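Long-range contacts in Poly(Beta-D-mannuronate) lyase (Pseudopedobacter saltans, PDB 7O79), which probably cleaves alginate as a poly(beta-D-mannuronate) lyase of polysaccharide lyase family 6, with the parallel beta-helix fold: residues A[121-126]-A[145-150]; A[273-278]-A[326-331]; A[363-368]-A[398-403]. All blocks are in the same frame, centred on the assembly; numbering follows the deposited sequence.

Interaction 1: A[121-126]-A[145-150]. With PO4 (phosphate ion), chain B.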
ATOM      1  N   LEU A 121      -9.587  -6.949  -4.654  1.00 19.12           N
ATOM      2  CA  LEU A 121      -9.007  -6.460  -5.894  1.00 22.81           C
ATOM      3  C   LEU A 121      -9.874  -5.355  -6.469  1.00 24.11           C
ATOM      4  O   LEU A 121     -11.080  -5.545  -6.665  1.00 24.82           O
ATOM      5  CB  LEU A 121      -8.836  -7.587  -6.923  1.00 23.44           C
ATOM      6  CG  LEU A 121      -8.286  -7.095  -8.264  1.00 24.48           C
ATOM      7  CD1 LEU A 121      -6.890  -6.524  -8.131  1.00 21.26           C
ATOM      8  CD2 LEU A 121      -8.316  -8.202  -9.331  1.00 26.11           C
ATOM      9  N   PHE A 122      -9.266  -4.201  -6.733  1.00 22.61           N
ATOM     10  CA  PHE A 122      -9.973  -3.088  -7.359  1.00 22.52           C
ATOM     11  C   PHE A 122      -9.744  -3.089  -8.864  1.00 23.72           C
ATOM     12  O   PHE A 122      -8.598  -3.128  -9.326  1.00 23.20           O
ATOM     13  CB  PHE A 122      -9.527  -1.756  -6.761  1.00 22.49           C
ATOM     14  CG  PHE A 122     -10.011  -1.550  -5.372  1.00 23.46           C
ATOM     15  CD1 PHE A 122     -11.228  -0.932  -5.154  1.00 23.30           C
ATOM     16  CD2 PHE A 122      -9.258  -1.967  -4.278  1.00 24.01           C
ATOM     17  CE1 PHE A 122     -11.699  -0.728  -3.867  1.00 23.15           C
ATOM     18  CE2 PHE A 122      -9.736  -1.758  -2.982  1.00 22.60           C
ATOM     19  CZ  PHE A 122     -10.955  -1.153  -2.783  1.00 21.17           C
ATOM     20  N   ARG A 123     -10.836  -3.002  -9.613  1.00 22.42           N
ATOM     21  CA  ARG A 123     -10.786  -3.051 -11.063  1.00 24.64           C
ATOM     22  C   ARG A 123     -11.907  -2.179 -11.642  1.00 24.22           C
ATOM     23  O   ARG A 123     -12.704  -2.609 -12.478  1.00 25.81           O
ATOM     24  CB  ARG A 123     -10.878  -4.509 -11.511  1.00 28.91           C
ATOM     25  CG  ARG A 123     -10.548  -4.754 -12.923  1.00 33.98           C
ATOM     26  CD  ARG A 123     -10.629  -6.254 -13.177  1.00 42.57           C
ATOM     27  NE  ARG A 123     -10.945  -6.537 -14.572  1.00 47.45           N
ATOM     28  CZ  ARG A 123     -12.052  -6.128 -15.195  1.00 49.19           C
ATOM     29  NH1 ARG A 123     -12.990  -5.422 -14.554  1.00 40.23           N
ATOM     30  NH2 ARG A 123     -12.232  -6.444 -16.471  1.00 56.53           N
ATOM     31  N   GLY A 124     -11.969  -0.935 -11.183  1.00 25.09           N
ATOM     32  CA  GLY A 124     -13.037   0.003 -11.486  1.00 22.18           C
ATOM     33  C   GLY A 124     -12.785   1.265 -10.687  1.00 23.97           C
ATOM     34  O   GLY A 124     -11.796   1.371  -9.952  1.00 21.46           O
ATOM     35  N   ASN A 125     -13.691   2.233 -10.818  1.00 20.54           N
ATOM     36  CA  ASN A 125     -13.385   3.581 -10.352  1.00 21.95           C
ATOM     37  C   ASN A 125     -14.237   4.060  -9.182  1.00 23.11           C
ATOM     38  O   ASN A 125     -15.396   3.676  -9.009  1.00 25.38           O
ATOM     39  CB  ASN A 125     -13.481   4.592 -11.499  1.00 22.79           C
ATOM     40  CG  ASN A 125     -12.709   4.145 -12.711  1.00 27.02           C
ATOM     41  OD1 ASN A 125     -11.469   4.146 -12.707  1.00 24.78           O
ATOM     42  ND2 ASN A 125     -13.421   3.774 -13.763  1.00 26.53           N
ATOM     43  N   ASN A 126     -13.634   4.924  -8.375  1.00 22.41           N
ATOM     44  CA  ASN A 126     -14.338   5.603  -7.289  1.00 24.70           C
ATOM     45  C   ASN A 126     -14.984   4.637  -6.295  1.00 20.99           C
ATOM     46  O   ASN A 126     -16.046   4.914  -5.744  1.00 23.00           O
ATOM     47  CB  ASN A 126     -15.367   6.589  -7.851  1.00 21.50           C
ATOM     48  CG  ASN A 126     -14.768   7.505  -8.888  1.00 25.57           C
ATOM     49  OD1 ASN A 126     -14.642   7.148 -10.059  1.00 26.00           O
ATOM     50  ND2 ASN A 126     -14.351   8.679  -8.455  1.00 22.03           N
ATOM     51  N   GLY A 145      -5.205  -5.360  -3.917  1.00 20.43           N
ATOM     52  CA  GLY A 145      -4.609  -4.931  -5.164  1.00 22.99           C
ATOM     53  C   GLY A 145      -5.424  -3.893  -5.911  1.00 24.21           C
ATOM     54  O   GLY A 145      -6.652  -3.867  -5.833  1.00 24.11           O
ATOM     55  N   ASN A 146      -4.727  -3.052  -6.668  1.00 23.13           N
ATOM     56  CA  ASN A 146      -5.362  -2.158  -7.624  1.00 22.39           C
ATOM     57  C   ASN A 146      -4.842  -2.491  -9.009  1.00 23.87           C
ATOM     58  O   ASN A 146      -3.631  -2.591  -9.222  1.00 21.20           O
ATOM     59  CB  ASN A 146      -5.121  -0.672  -7.287  1.00 21.79           C
ATOM     60  CG  ASN A 146      -5.983   0.262  -8.124  1.00 21.57           C
ATOM     61  OD1 ASN A 146      -7.192   0.372  -7.905  1.00 18.57           O
ATOM     62  ND2 ASN A 146      -5.357   0.979  -9.062  1.00 20.64           N
ATOM     63  N   ASP A 147      -5.767  -2.630  -9.945  1.00 23.63           N
ATOM     64  CA  ASP A 147      -5.506  -3.146 -11.272  1.00 24.96           C
ATOM     65  C   ASP A 147      -4.872  -2.046 -12.139  1.00 27.20           C
ATOM     66  O   ASP A 147      -4.932  -0.851 -11.826  1.00 23.89           O
ATOM     67  CB  ASP A 147      -6.839  -3.659 -11.836  1.00 29.52           C
ATOM     68  CG  ASP A 147      -6.676  -4.674 -12.925  1.00 41.86           C
ATOM     69  OD1 ASP A 147      -6.620  -5.871 -12.547  1.00 39.33           O
ATOM     70  OD2 ASP A 147      -6.636  -4.300 -14.131  1.00 45.26           O
ATOM     71  N   GLN A 148      -4.246  -2.460 -13.239  1.00 25.12           N
ATOM     72  CA  GLN A 148      -3.444  -1.540 -14.038  1.00 25.30           C
ATOM     73  C   GLN A 148      -4.272  -0.563 -14.863  1.00 28.46           C
ATOM     74  O   GLN A 148      -3.817   0.559 -15.115  1.00 26.14           O
ATOM     75  CB  GLN A 148      -2.489  -2.346 -14.935  1.00 29.21           C
ATOM     76  CG  GLN A 148      -1.573  -1.528 -15.858  1.00 28.20           C
ATOM     77  CD  GLN A 148      -0.716  -0.509 -15.128  1.00 28.56           C
ATOM     78  OE1 GLN A 148      -0.250  -0.743 -14.015  1.00 27.38           O
ATOM     79  NE2 GLN A 148      -0.487   0.632 -15.774  1.00 28.13           N
ATOM     80  N   ASP A 149      -5.461  -0.953 -15.319  1.00 26.34           N
ATOM     81  CA  ASP A 149      -6.236  -0.117 -16.223  1.00 26.94           C
ATOM     82  C   ASP A 149      -7.618   0.152 -15.651  1.00 24.87           C
ATOM     83  O   ASP A 149      -8.190  -0.694 -14.958  1.00 25.47           O
ATOM     84  CB  ASP A 149      -6.363  -0.763 -17.596  1.00 30.51           C
ATOM     85  CG  ASP A 149      -5.017  -0.910 -18.289  1.00 32.31           C
ATOM     86  OD1 ASP A 149      -4.534   0.060 -18.903  1.00 37.77           O
ATOM     87  OD2 ASP A 149      -4.434  -1.998 -18.209  1.00 37.17           O
ATOM     88  N   ASN A 150      -8.112   1.365 -15.906  1.00 26.30           N
ATOM     89  CA  ASN A 150      -9.492   1.760 -15.607  1.00 29.55           C
ATOM     90  C   ASN A 150      -9.871   1.534 -14.133  1.00 27.73           C
ATOM     91  O   ASN A 150     -10.999   1.150 -13.809  1.00 27.61           O
ATOM     92  CB  ASN A 150     -10.463   1.039 -16.556  1.00 28.42           C
ATOM     93  CG  ASN A 150     -11.814   1.708 -16.602  1.00 33.42           C
ATOM     94  OD1 ASN A 150     -11.906   2.931 -16.691  1.00 33.16           O
ATOM     95  ND2 ASN A 150     -12.868   0.915 -16.530  1.00 34.16           N
TER
HETATM   96  P   PO4 B 501      -6.297   3.466 -18.933  1.00 49.42           P
HETATM   97  O1  PO4 B 501      -6.376   3.176 -17.441  1.00 36.72           O
HETATM   98  O2  PO4 B 501      -7.668   3.911 -19.410  1.00 43.27           O
HETATM   99  O3  PO4 B 501      -5.879   2.200 -19.640  1.00 42.78           O
HETATM  100  O4  PO4 B 501      -5.273   4.536 -19.261  1.00 44.91           O
HETATM  101  O   HOH W   1     -10.169   5.157 -14.809  1.00 26.84           O
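Gly-145 O receives the backbone N-H of Phe-122 at 2.8 Å, and Phe-122 O in turn accepts from Asp-147 N at 2.9 Å. These bonds pair two short parallel strand ends, Leu-121 beside Gly-145 and Phe-122 beside Asn-146. Leu-121 CG stands anti to the backbone N (chi1 177°); from it CD1 comes to 3.5 Å from Gly-145 O, so a methyl rests against bare peptide where glycine has no side chain. On the other face, the Phe-122 ring turns an edge to Gly-145 O, which lies near the ring plane, 3.6 Å from Phe-122 CD2. The ring stacks on Phe-93 and meets Phe-193 edge-to-face. Beside it, Asn-146 OD1 touches Phe-122 CB while bonded chiefly to Ser-151. Past the strands both segments enter loops and the contact becomes looser and mixed. Arg-123 and Asp-147 run side by side, but what meets is the arginine's aliphatic part: Arg-123 CG lies 3.9 Å from Asp-147 CG, while Arg-123 NE stays 4.8 Å from Asp-147 OD1, too far for a salt bridge. Farther on, the Asn-125 and Asn-150 side chains cross at about a right angle, joined by a weak bond from Asn-125 ND2 to Asn-150 OD1; Asn-125 OD1 accepts from Arg-152 N, the side chain's strongest polar partner, and from a water. Asn-150 N donates to O1 of a phosphate at 2.9 Å, an ion probably left by the crystallisation liquor and also bound by Arg-152. Such in-register pairing of successive coils, with aromatic rings stacked from coil to coil, is characteristic of the parallel beta-helix.

Interaction 2: A[273-278]-A[326-331]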
ATOM      1  N   ARG A 273       9.541   5.069  14.494  1.00 24.59           N
ATOM      2  CA  ARG A 273      10.425   4.798  15.613  1.00 27.17           C
ATOM      3  C   ARG A 273      10.542   3.303  15.875  1.00 26.10           C
ATOM      4  O   ARG A 273       9.623   2.527  15.602  1.00 24.72           O
ATOM      5  CB  ARG A 273       9.969   5.553  16.866  1.00 26.98           C
ATOM      6  CG  ARG A 273       8.604   5.166  17.405  1.00 28.35           C
ATOM      7  CD  ARG A 273       8.489   5.566  18.882  1.00 30.94           C
ATOM      8  NE  ARG A 273       9.654   5.099  19.624  1.00 29.47           N
ATOM      9  CZ  ARG A 273      10.517   5.871  20.284  1.00 35.06           C
ATOM     10  NH1 ARG A 273      10.363   7.192  20.312  1.00 34.45           N
ATOM     11  NH2 ARG A 273      11.551   5.304  20.919  1.00 32.44           N
ATOM     12  N   ASP A 274      11.717   2.914  16.379  1.00 25.66           N
ATOM     13  CA  ASP A 274      11.991   1.539  16.816  1.00 24.24           C
ATOM     14  C   ASP A 274      11.830   0.564  15.658  1.00 26.53           C
ATOM     15  O   ASP A 274      11.261  -0.521  15.799  1.00 25.18           O
ATOM     16  CB  ASP A 274      11.113   1.114  18.000  1.00 25.47           C
ATOM     17  CG  ASP A 274      10.963   2.201  19.063  1.00 27.88           C
ATOM     18  OD1 ASP A 274      11.977   2.796  19.464  1.00 28.13           O
ATOM     19  OD2 ASP A 274       9.831   2.427  19.542  1.00 28.65           O
ATOM     20  N   VAL A 275      12.300   0.955  14.496  1.00 25.06           N
ATOM     21  CA  VAL A 275      12.368   0.021  13.383  1.00 24.99           C
ATOM     22  C   VAL A 275      13.778  -0.532  13.332  1.00 25.81           C
ATOM     23  O   VAL A 275      14.742   0.077  13.818  1.00 25.60           O
ATOM     24  CB  VAL A 275      11.951   0.644  12.033  1.00 26.03           C
ATOM     25  CG1 VAL A 275      10.458   0.996  12.036  1.00 22.68           C
ATOM     26  CG2 VAL A 275      12.781   1.864  11.751  1.00 22.57           C
ATOM     27  N   ASP A 276      13.881  -1.726  12.765  1.00 25.75           N
ATOM     28  CA  ASP A 276      15.145  -2.432  12.660  1.00 27.13           C
ATOM     29  C   ASP A 276      16.028  -1.863  11.555  1.00 29.80           C
ATOM     30  O   ASP A 276      17.254  -1.846  11.706  1.00 26.55           O
ATOM     31  CB  ASP A 276      14.848  -3.917  12.420  1.00 30.34           C
ATOM     32  CG  ASP A 276      16.072  -4.789  12.545  1.00 35.55           C
ATOM     33  OD1 ASP A 276      17.005  -4.398  13.286  1.00 38.65           O
ATOM     34  OD2 ASP A 276      16.084  -5.870  11.908  1.00 38.50           O
ATOM     35  N   GLY A 277      15.433  -1.375  10.466  1.00 25.87           N
ATOM     36  CA  GLY A 277      16.148  -0.867   9.304  1.00 21.30           C
ATOM     37  C   GLY A 277      16.190   0.649   9.265  1.00 25.10           C
ATOM     38  O   GLY A 277      16.272   1.313  10.303  1.00 23.27           O
ATOM     39  N   ASP A 278      16.147   1.207   8.048  1.00 21.49           N
ATOM     40  CA  ASP A 278      16.279   2.647   7.848  1.00 24.15           C
ATOM     41  C   ASP A 278      14.942   3.369   8.040  1.00 22.50           C
ATOM     42  O   ASP A 278      13.865   2.797   7.862  1.00 24.14           O
ATOM     43  CB  ASP A 278      16.819   2.969   6.446  1.00 22.54           C
ATOM     44  CG  ASP A 278      18.225   2.415   6.190  1.00 24.69           C
ATOM     45  OD1 ASP A 278      18.884   1.934   7.129  1.00 24.37           O
ATOM     46  OD2 ASP A 278      18.685   2.501   5.027  1.00 25.48           O
ATOM     47  N   LEU A 326      13.112   7.951  14.931  1.00 21.53           N
ATOM     48  CA  LEU A 326      13.794   7.792  16.211  1.00 24.05           C
ATOM     49  C   LEU A 326      14.133   6.339  16.500  1.00 23.00           C
ATOM     50  O   LEU A 326      13.333   5.439  16.233  1.00 22.68           O
ATOM     51  CB  LEU A 326      12.964   8.367  17.363  1.00 23.56           C
ATOM     52  CG  LEU A 326      12.793   9.890  17.321  1.00 25.81           C
ATOM     53  CD1 LEU A 326      11.639  10.324  18.236  1.00 31.84           C
ATOM     54  CD2 LEU A 326      14.076  10.597  17.669  1.00 25.09           C
ATOM     55  N   ASN A 327      15.327   6.118  17.054  1.00 22.26           N
ATOM     56  CA  ASN A 327      15.715   4.788  17.547  1.00 22.08           C
ATOM     57  C   ASN A 327      15.680   3.753  16.425  1.00 22.10           C
ATOM     58  O   ASN A 327      15.258   2.613  16.620  1.00 23.68           O
ATOM     59  CB  ASN A 327      14.830   4.371  18.731  1.00 25.00           C
ATOM     60  CG  ASN A 327      15.336   3.127  19.465  1.00 26.19           C
ATOM     61  OD1 ASN A 327      16.545   2.889  19.589  1.00 26.01           O
ATOM     62  ND2 ASN A 327      14.400   2.340  19.972  1.00 23.73           N
ATOM     63  N   VAL A 328      16.133   4.152  15.219  1.00 23.08           N
ATOM     64  CA  VAL A 328      16.124   3.237  14.074  1.00 25.68           C
ATOM     65  C   VAL A 328      17.401   2.410  14.083  1.00 25.80           C
ATOM     66  O   VAL A 328      18.474   2.892  14.463  1.00 26.18           O
ATOM     67  CB  VAL A 328      15.946   3.994  12.735  1.00 24.81           C
ATOM     68  CG1 VAL A 328      14.626   4.729  12.735  1.00 26.18           C
ATOM     69  CG2 VAL A 328      17.077   4.959  12.455  1.00 22.93           C
ATOM     70  N   GLY A 329      17.287   1.147  13.667  1.00 26.30           N
ATOM     71  CA  GLY A 329      18.445   0.276  13.652  1.00 25.71           C
ATOM     72  C   GLY A 329      19.371   0.450  12.476  1.00 26.96           C
ATOM     73  O   GLY A 329      20.498  -0.057  12.513  1.00 28.96           O
ATOM     74  N   GLY A 330      18.927   1.144  11.430  1.00 26.92           N
ATOM     75  CA  GLY A 330      19.762   1.416  10.274  1.00 24.13           C
ATOM     76  C   GLY A 330      20.113   2.885  10.202  1.00 26.02           C
ATOM     77  O   GLY A 330      20.358   3.511  11.239  1.00 28.53           O
ATOM     78  N   ALA A 331      20.147   3.456   8.998  1.00 25.24           N
ATOM     79  CA  ALA A 331      20.389   4.880   8.856  1.00 23.36           C
ATOM     80  C   ALA A 331      19.085   5.643   9.071  1.00 24.22           C
ATOM     81  O   ALA A 331      17.997   5.116   8.858  1.00 25.80           O
ATOM     82  CB  ALA A 331      20.970   5.191   7.466  1.00 24.49           C
TER
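Arg-273 to Gly-277 run parallel and in step with Leu-326 to Gly-330, but only Arg-273 and Leu-326 form a beta bridge before Asp-274 and Asn-327 both swing to positive phi, near 60°, and take the two segments round the same corner. At that corner the Asp-274 carboxylate is gripped by two residues. Arg-273 approaches side-on, NE giving a 2.7 Å bond to Asp-274 OD2 that lies in the guanidinium plane, and NH2 a 2.9 Å bond to Asp-274 OD1 on its syn side. Asn-327 ND2 reaches OD1 from the anti side, across from the next coil; the modelled 2.5 Å is suspiciously short for an N-H donor, so the bond is sounder than its length. The paired arginine would be expected to favour the ionised acid. Leu-326 CB lies over one face of the guanidinium. This is the repeating turn of a parallel beta-helix, in which equivalent residues of successive coils stack on one another. Just past it Val-275 and Val-328 lie side by side and point the same way, with CG2 of the first 3.5 Å from CG1 of the second. The two segments then come close where glycines bear no side chain: Gly-329 N bonds to Val-275 O at 2.8 Å, and Gly-329 CA sits 3.1 Å from Asp-276 O. Gly-330 N donates to Gly-277 O from above the carbonyl plane. Asp-278 closes the contact with its side chain, OD1 receiving Ala-331 N at 2.7 Å from above the carboxylate plane; Asp-276, by contrast, turns its carboxylate to Gly-254 of the preceding coil.

Interaction 3: A[363-368]-A[398-403]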
ATOM      1  N   SER A 363      17.220   9.881  15.318  1.00 21.83           N
ATOM      2  CA  SER A 363      18.185   9.201  16.175  1.00 24.19           C
ATOM      3  C   SER A 363      18.306   7.760  15.703  1.00 22.83           C
ATOM      4  O   SER A 363      17.350   7.189  15.174  1.00 23.35           O
ATOM      5  CB  SER A 363      17.781   9.300  17.656  1.00 22.86           C
ATOM      6  OG  SER A 363      16.882   8.268  18.029  1.00 26.59           O
ATOM      7  N   THR A 364      19.520   7.200  15.840  1.00 18.29           N
ATOM      8  CA  THR A 364      19.852   5.856  15.399  1.00 23.32           C
ATOM      9  C   THR A 364      20.438   5.081  16.571  1.00 23.63           C
ATOM     10  O   THR A 364      21.070   5.661  17.456  1.00 23.84           O
ATOM     11  CB  THR A 364      20.864   5.842  14.210  1.00 22.18           C
ATOM     12  OG1 THR A 364      22.186   6.196  14.665  1.00 24.56           O
ATOM     13  CG2 THR A 364      20.435   6.775  13.073  1.00 21.14           C
ATOM     14  N   LYS A 365      20.226   3.763  16.557  1.00 22.95           N
ATOM     15  CA  LYS A 365      20.726   2.905  17.632  1.00 25.94           C
ATOM     16  C   LYS A 365      22.251   2.920  17.714  1.00 27.10           C
ATOM     17  O   LYS A 365      22.825   2.852  18.809  1.00 28.49           O
ATOM     18  CB  LYS A 365      20.233   1.470  17.435  1.00 24.87           C
ATOM     19  CG  LYS A 365      18.753   1.278  17.698  1.00 26.19           C
ATOM     20  CD  LYS A 365      18.354  -0.177  17.530  1.00 30.57           C
ATOM     21  CE  LYS A 365      16.921  -0.437  18.018  1.00 28.82           C
ATOM     22  NZ  LYS A 365      15.899  -0.075  16.985  1.00 27.83           N
ATOM     23  N   SER A 366      22.922   2.972  16.568  1.00 25.45           N
ATOM     24  CA  SER A 366      24.379   3.006  16.513  1.00 24.22           C
ATOM     25  C   SER A 366      24.962   4.363  16.898  1.00 27.48           C
ATOM     26  O   SER A 366      26.156   4.447  17.207  1.00 26.93           O
ATOM     27  CB  SER A 366      24.839   2.673  15.097  1.00 22.05           C
ATOM     28  OG  SER A 366      24.443   3.707  14.211  1.00 25.81           O
ATOM     29  N   GLY A 367      24.161   5.425  16.868  1.00 24.50           N
ATOM     30  CA  GLY A 367      24.717   6.761  16.996  1.00 23.16           C
ATOM     31  C   GLY A 367      25.547   7.202  15.808  1.00 25.15           C
ATOM     32  O   GLY A 367      26.350   8.133  15.932  1.00 25.31           O
ATOM     33  N   LYS A 368      25.405   6.522  14.670  1.00 22.63           N
ATOM     34  CA  LYS A 368      25.993   6.913  13.399  1.00 25.58           C
ATOM     35  C   LYS A 368      24.926   6.879  12.315  1.00 25.36           C
ATOM     36  O   LYS A 368      23.861   6.281  12.481  1.00 26.41           O
ATOM     37  CB  LYS A 368      27.133   5.986  12.984  1.00 31.08           C
ATOM     38  CG  LYS A 368      28.207   5.837  14.038  1.00 35.89           C
ATOM     39  CD  LYS A 368      29.270   4.868  13.562  1.00 39.45           C
ATOM     40  CE  LYS A 368      30.581   5.141  14.271  1.00 38.17           C
ATOM     41  NZ  LYS A 368      31.730   4.669  13.428  1.00 44.45           N
ATOM     42  N   TYR A 398      19.421  13.652  17.651  1.00 23.46           N
ATOM     43  CA  TYR A 398      19.474  13.479  19.094  1.00 25.68           C
ATOM     44  C   TYR A 398      20.382  12.333  19.499  1.00 25.05           C
ATOM     45  O   TYR A 398      20.563  11.366  18.762  1.00 25.70           O
ATOM     46  CB  TYR A 398      18.087  13.210  19.671  1.00 30.04           C
ATOM     47  CG  TYR A 398      17.193  14.418  19.731  1.00 36.87           C
ATOM     48  CD1 TYR A 398      16.546  14.887  18.602  1.00 38.88           C
ATOM     49  CD2 TYR A 398      17.016  15.108  20.920  1.00 39.23           C
ATOM     50  CE1 TYR A 398      15.718  15.995  18.665  1.00 39.98           C
ATOM     51  CE2 TYR A 398      16.197  16.222  20.993  1.00 42.43           C
ATOM     52  CZ  TYR A 398      15.554  16.664  19.866  1.00 42.40           C
ATOM     53  OH  TYR A 398      14.730  17.765  19.941  1.00 46.85           O
ATOM     54  N   ASP A 399      20.944  12.451  20.703  1.00 26.95           N
ATOM     55  CA  ASP A 399      21.546  11.305  21.366  1.00 24.77           C
ATOM     56  C   ASP A 399      20.453  10.257  21.537  1.00 24.81           C
ATOM     57  O   ASP A 399      19.384  10.547  22.077  1.00 23.13           O
ATOM     58  CB  ASP A 399      22.131  11.731  22.725  1.00 20.51           C
ATOM     59  CG  ASP A 399      22.773  10.589  23.488  1.00 23.07           C
ATOM     60  OD1 ASP A 399      22.592   9.401  23.138  1.00 23.39           O
ATOM     61  OD2 ASP A 399      23.486  10.883  24.462  1.00 22.14           O
ATOM     62  N   ASN A 400      20.692   9.046  21.027  1.00 24.93           N
ATOM     63  CA  ASN A 400      19.678   8.010  21.164  1.00 25.21           C
ATOM     64  C   ASN A 400      19.418   7.619  22.612  1.00 26.49           C
ATOM     65  O   ASN A 400      18.357   7.061  22.904  1.00 24.58           O
ATOM     66  CB  ASN A 400      20.063   6.791  20.342  1.00 24.32           C
ATOM     67  CG  ASN A 400      18.868   5.964  19.962  1.00 28.09           C
ATOM     68  OD1 ASN A 400      18.009   6.417  19.222  1.00 27.75           O
ATOM     69  ND2 ASN A 400      18.838   4.714  20.419  1.00 27.47           N
ATOM     70  N   GLY A 401      20.344   7.898  23.514  1.00 24.62           N
ATOM     71  CA  GLY A 401      20.114   7.653  24.921  1.00 25.28           C
ATOM     72  C   GLY A 401      19.494   8.820  25.653  1.00 25.21           C
ATOM     73  O   GLY A 401      19.329   8.745  26.876  1.00 25.01           O
ATOM     74  N   ALA A 402      19.160   9.910  24.938  1.00 26.51           N
ATOM     75  CA  ALA A 402      18.567  11.101  25.549  1.00 29.67           C
ATOM     76  C   ALA A 402      17.561  11.781  24.609  1.00 34.65           C
ATOM     77  O   ALA A 402      17.598  13.005  24.444  1.00 38.13           O
ATOM     78  CB  ALA A 402      19.660  12.099  25.958  1.00 24.72           C
ATOM     79  N   GLU A 403      16.668  11.004  23.986  1.00 33.64           N
ATOM     80  CA  GLU A 403      15.691  11.408  22.971  1.00 40.81           C
ATOM     81  C   GLU A 403      14.674  12.445  23.450  1.00 46.39           C
ATOM     82  O   GLU A 403      14.526  12.663  24.662  1.00 46.17           O
ATOM     83  CB  GLU A 403      14.981  10.158  22.429  1.00 34.22           C
ATOM     84  CG  GLU A 403      15.742   9.433  21.312  1.00 31.53           C
ATOM     85  CD  GLU A 403      15.301   7.981  21.125  1.00 36.43           C
ATOM     86  OE1 GLU A 403      16.157   7.093  21.297  1.00 39.47           O
ATOM     87  OE2 GLU A 403      14.101   7.696  20.918  1.00 40.05           O
TER
HETATM   88  O   HOH W   2      21.519   9.118  17.429  1.00 22.07           O
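Ser-363 OG donates to Asn-400 OD1 over a modelled 2.5 Å, a hydrogen bond so short that its exact length is doubtful. It ties the end of a strand in one coil of the parallel beta-helix to the loop leaving the next, where regular strand pairing has stopped. The serine oxygen has a second partner, Asn-327 N of the preceding coil, so it links three successive turns of the solenoid. Asn-400 lies within a type I turn from Asp-399 to Ala-402, which also contains an Asx turn: Asp-399 OD1 accepts from Gly-401 N at 2.7 Å. Asn-400 CG, anti to the backbone N (chi1 -156°), lies 3.3 Å from Thr-364 O, as does Asn-400 CB, while ND2 bonds to Asn-327 OD1. Glu-403 closes in on the same serine, its CD 3.5 Å from Ser-363 OG. Between the backbones a water takes the place of a direct bond, accepting from Thr-364 N at 3.2 Å and donating to Tyr-398 O at 2.8 Å.

Interactions 1, 2 and 3 join coils of one solenoid by different means. Interaction 1 lies nearest the chain's centre and pairs strand ends over buried side chains before giving way to exposed loops. Interactions 2 and 3 lie on the opposite side of that centre, interaction 1 being about 34 Å from the former and 43 Å from the latter, centre to centre. These two share the neighbouring strands 319-328 and 356-364 and are joined through Asn-327, probably including a bond from Lys-365 NZ to Asn-327 O at 2.8 Å. Backbone bonds prevail in interaction 2, with a partly exposed corner where a salt bridge within 273-278 meets Asn-327, whereas interaction 3, farthest out, depends on side chains and water.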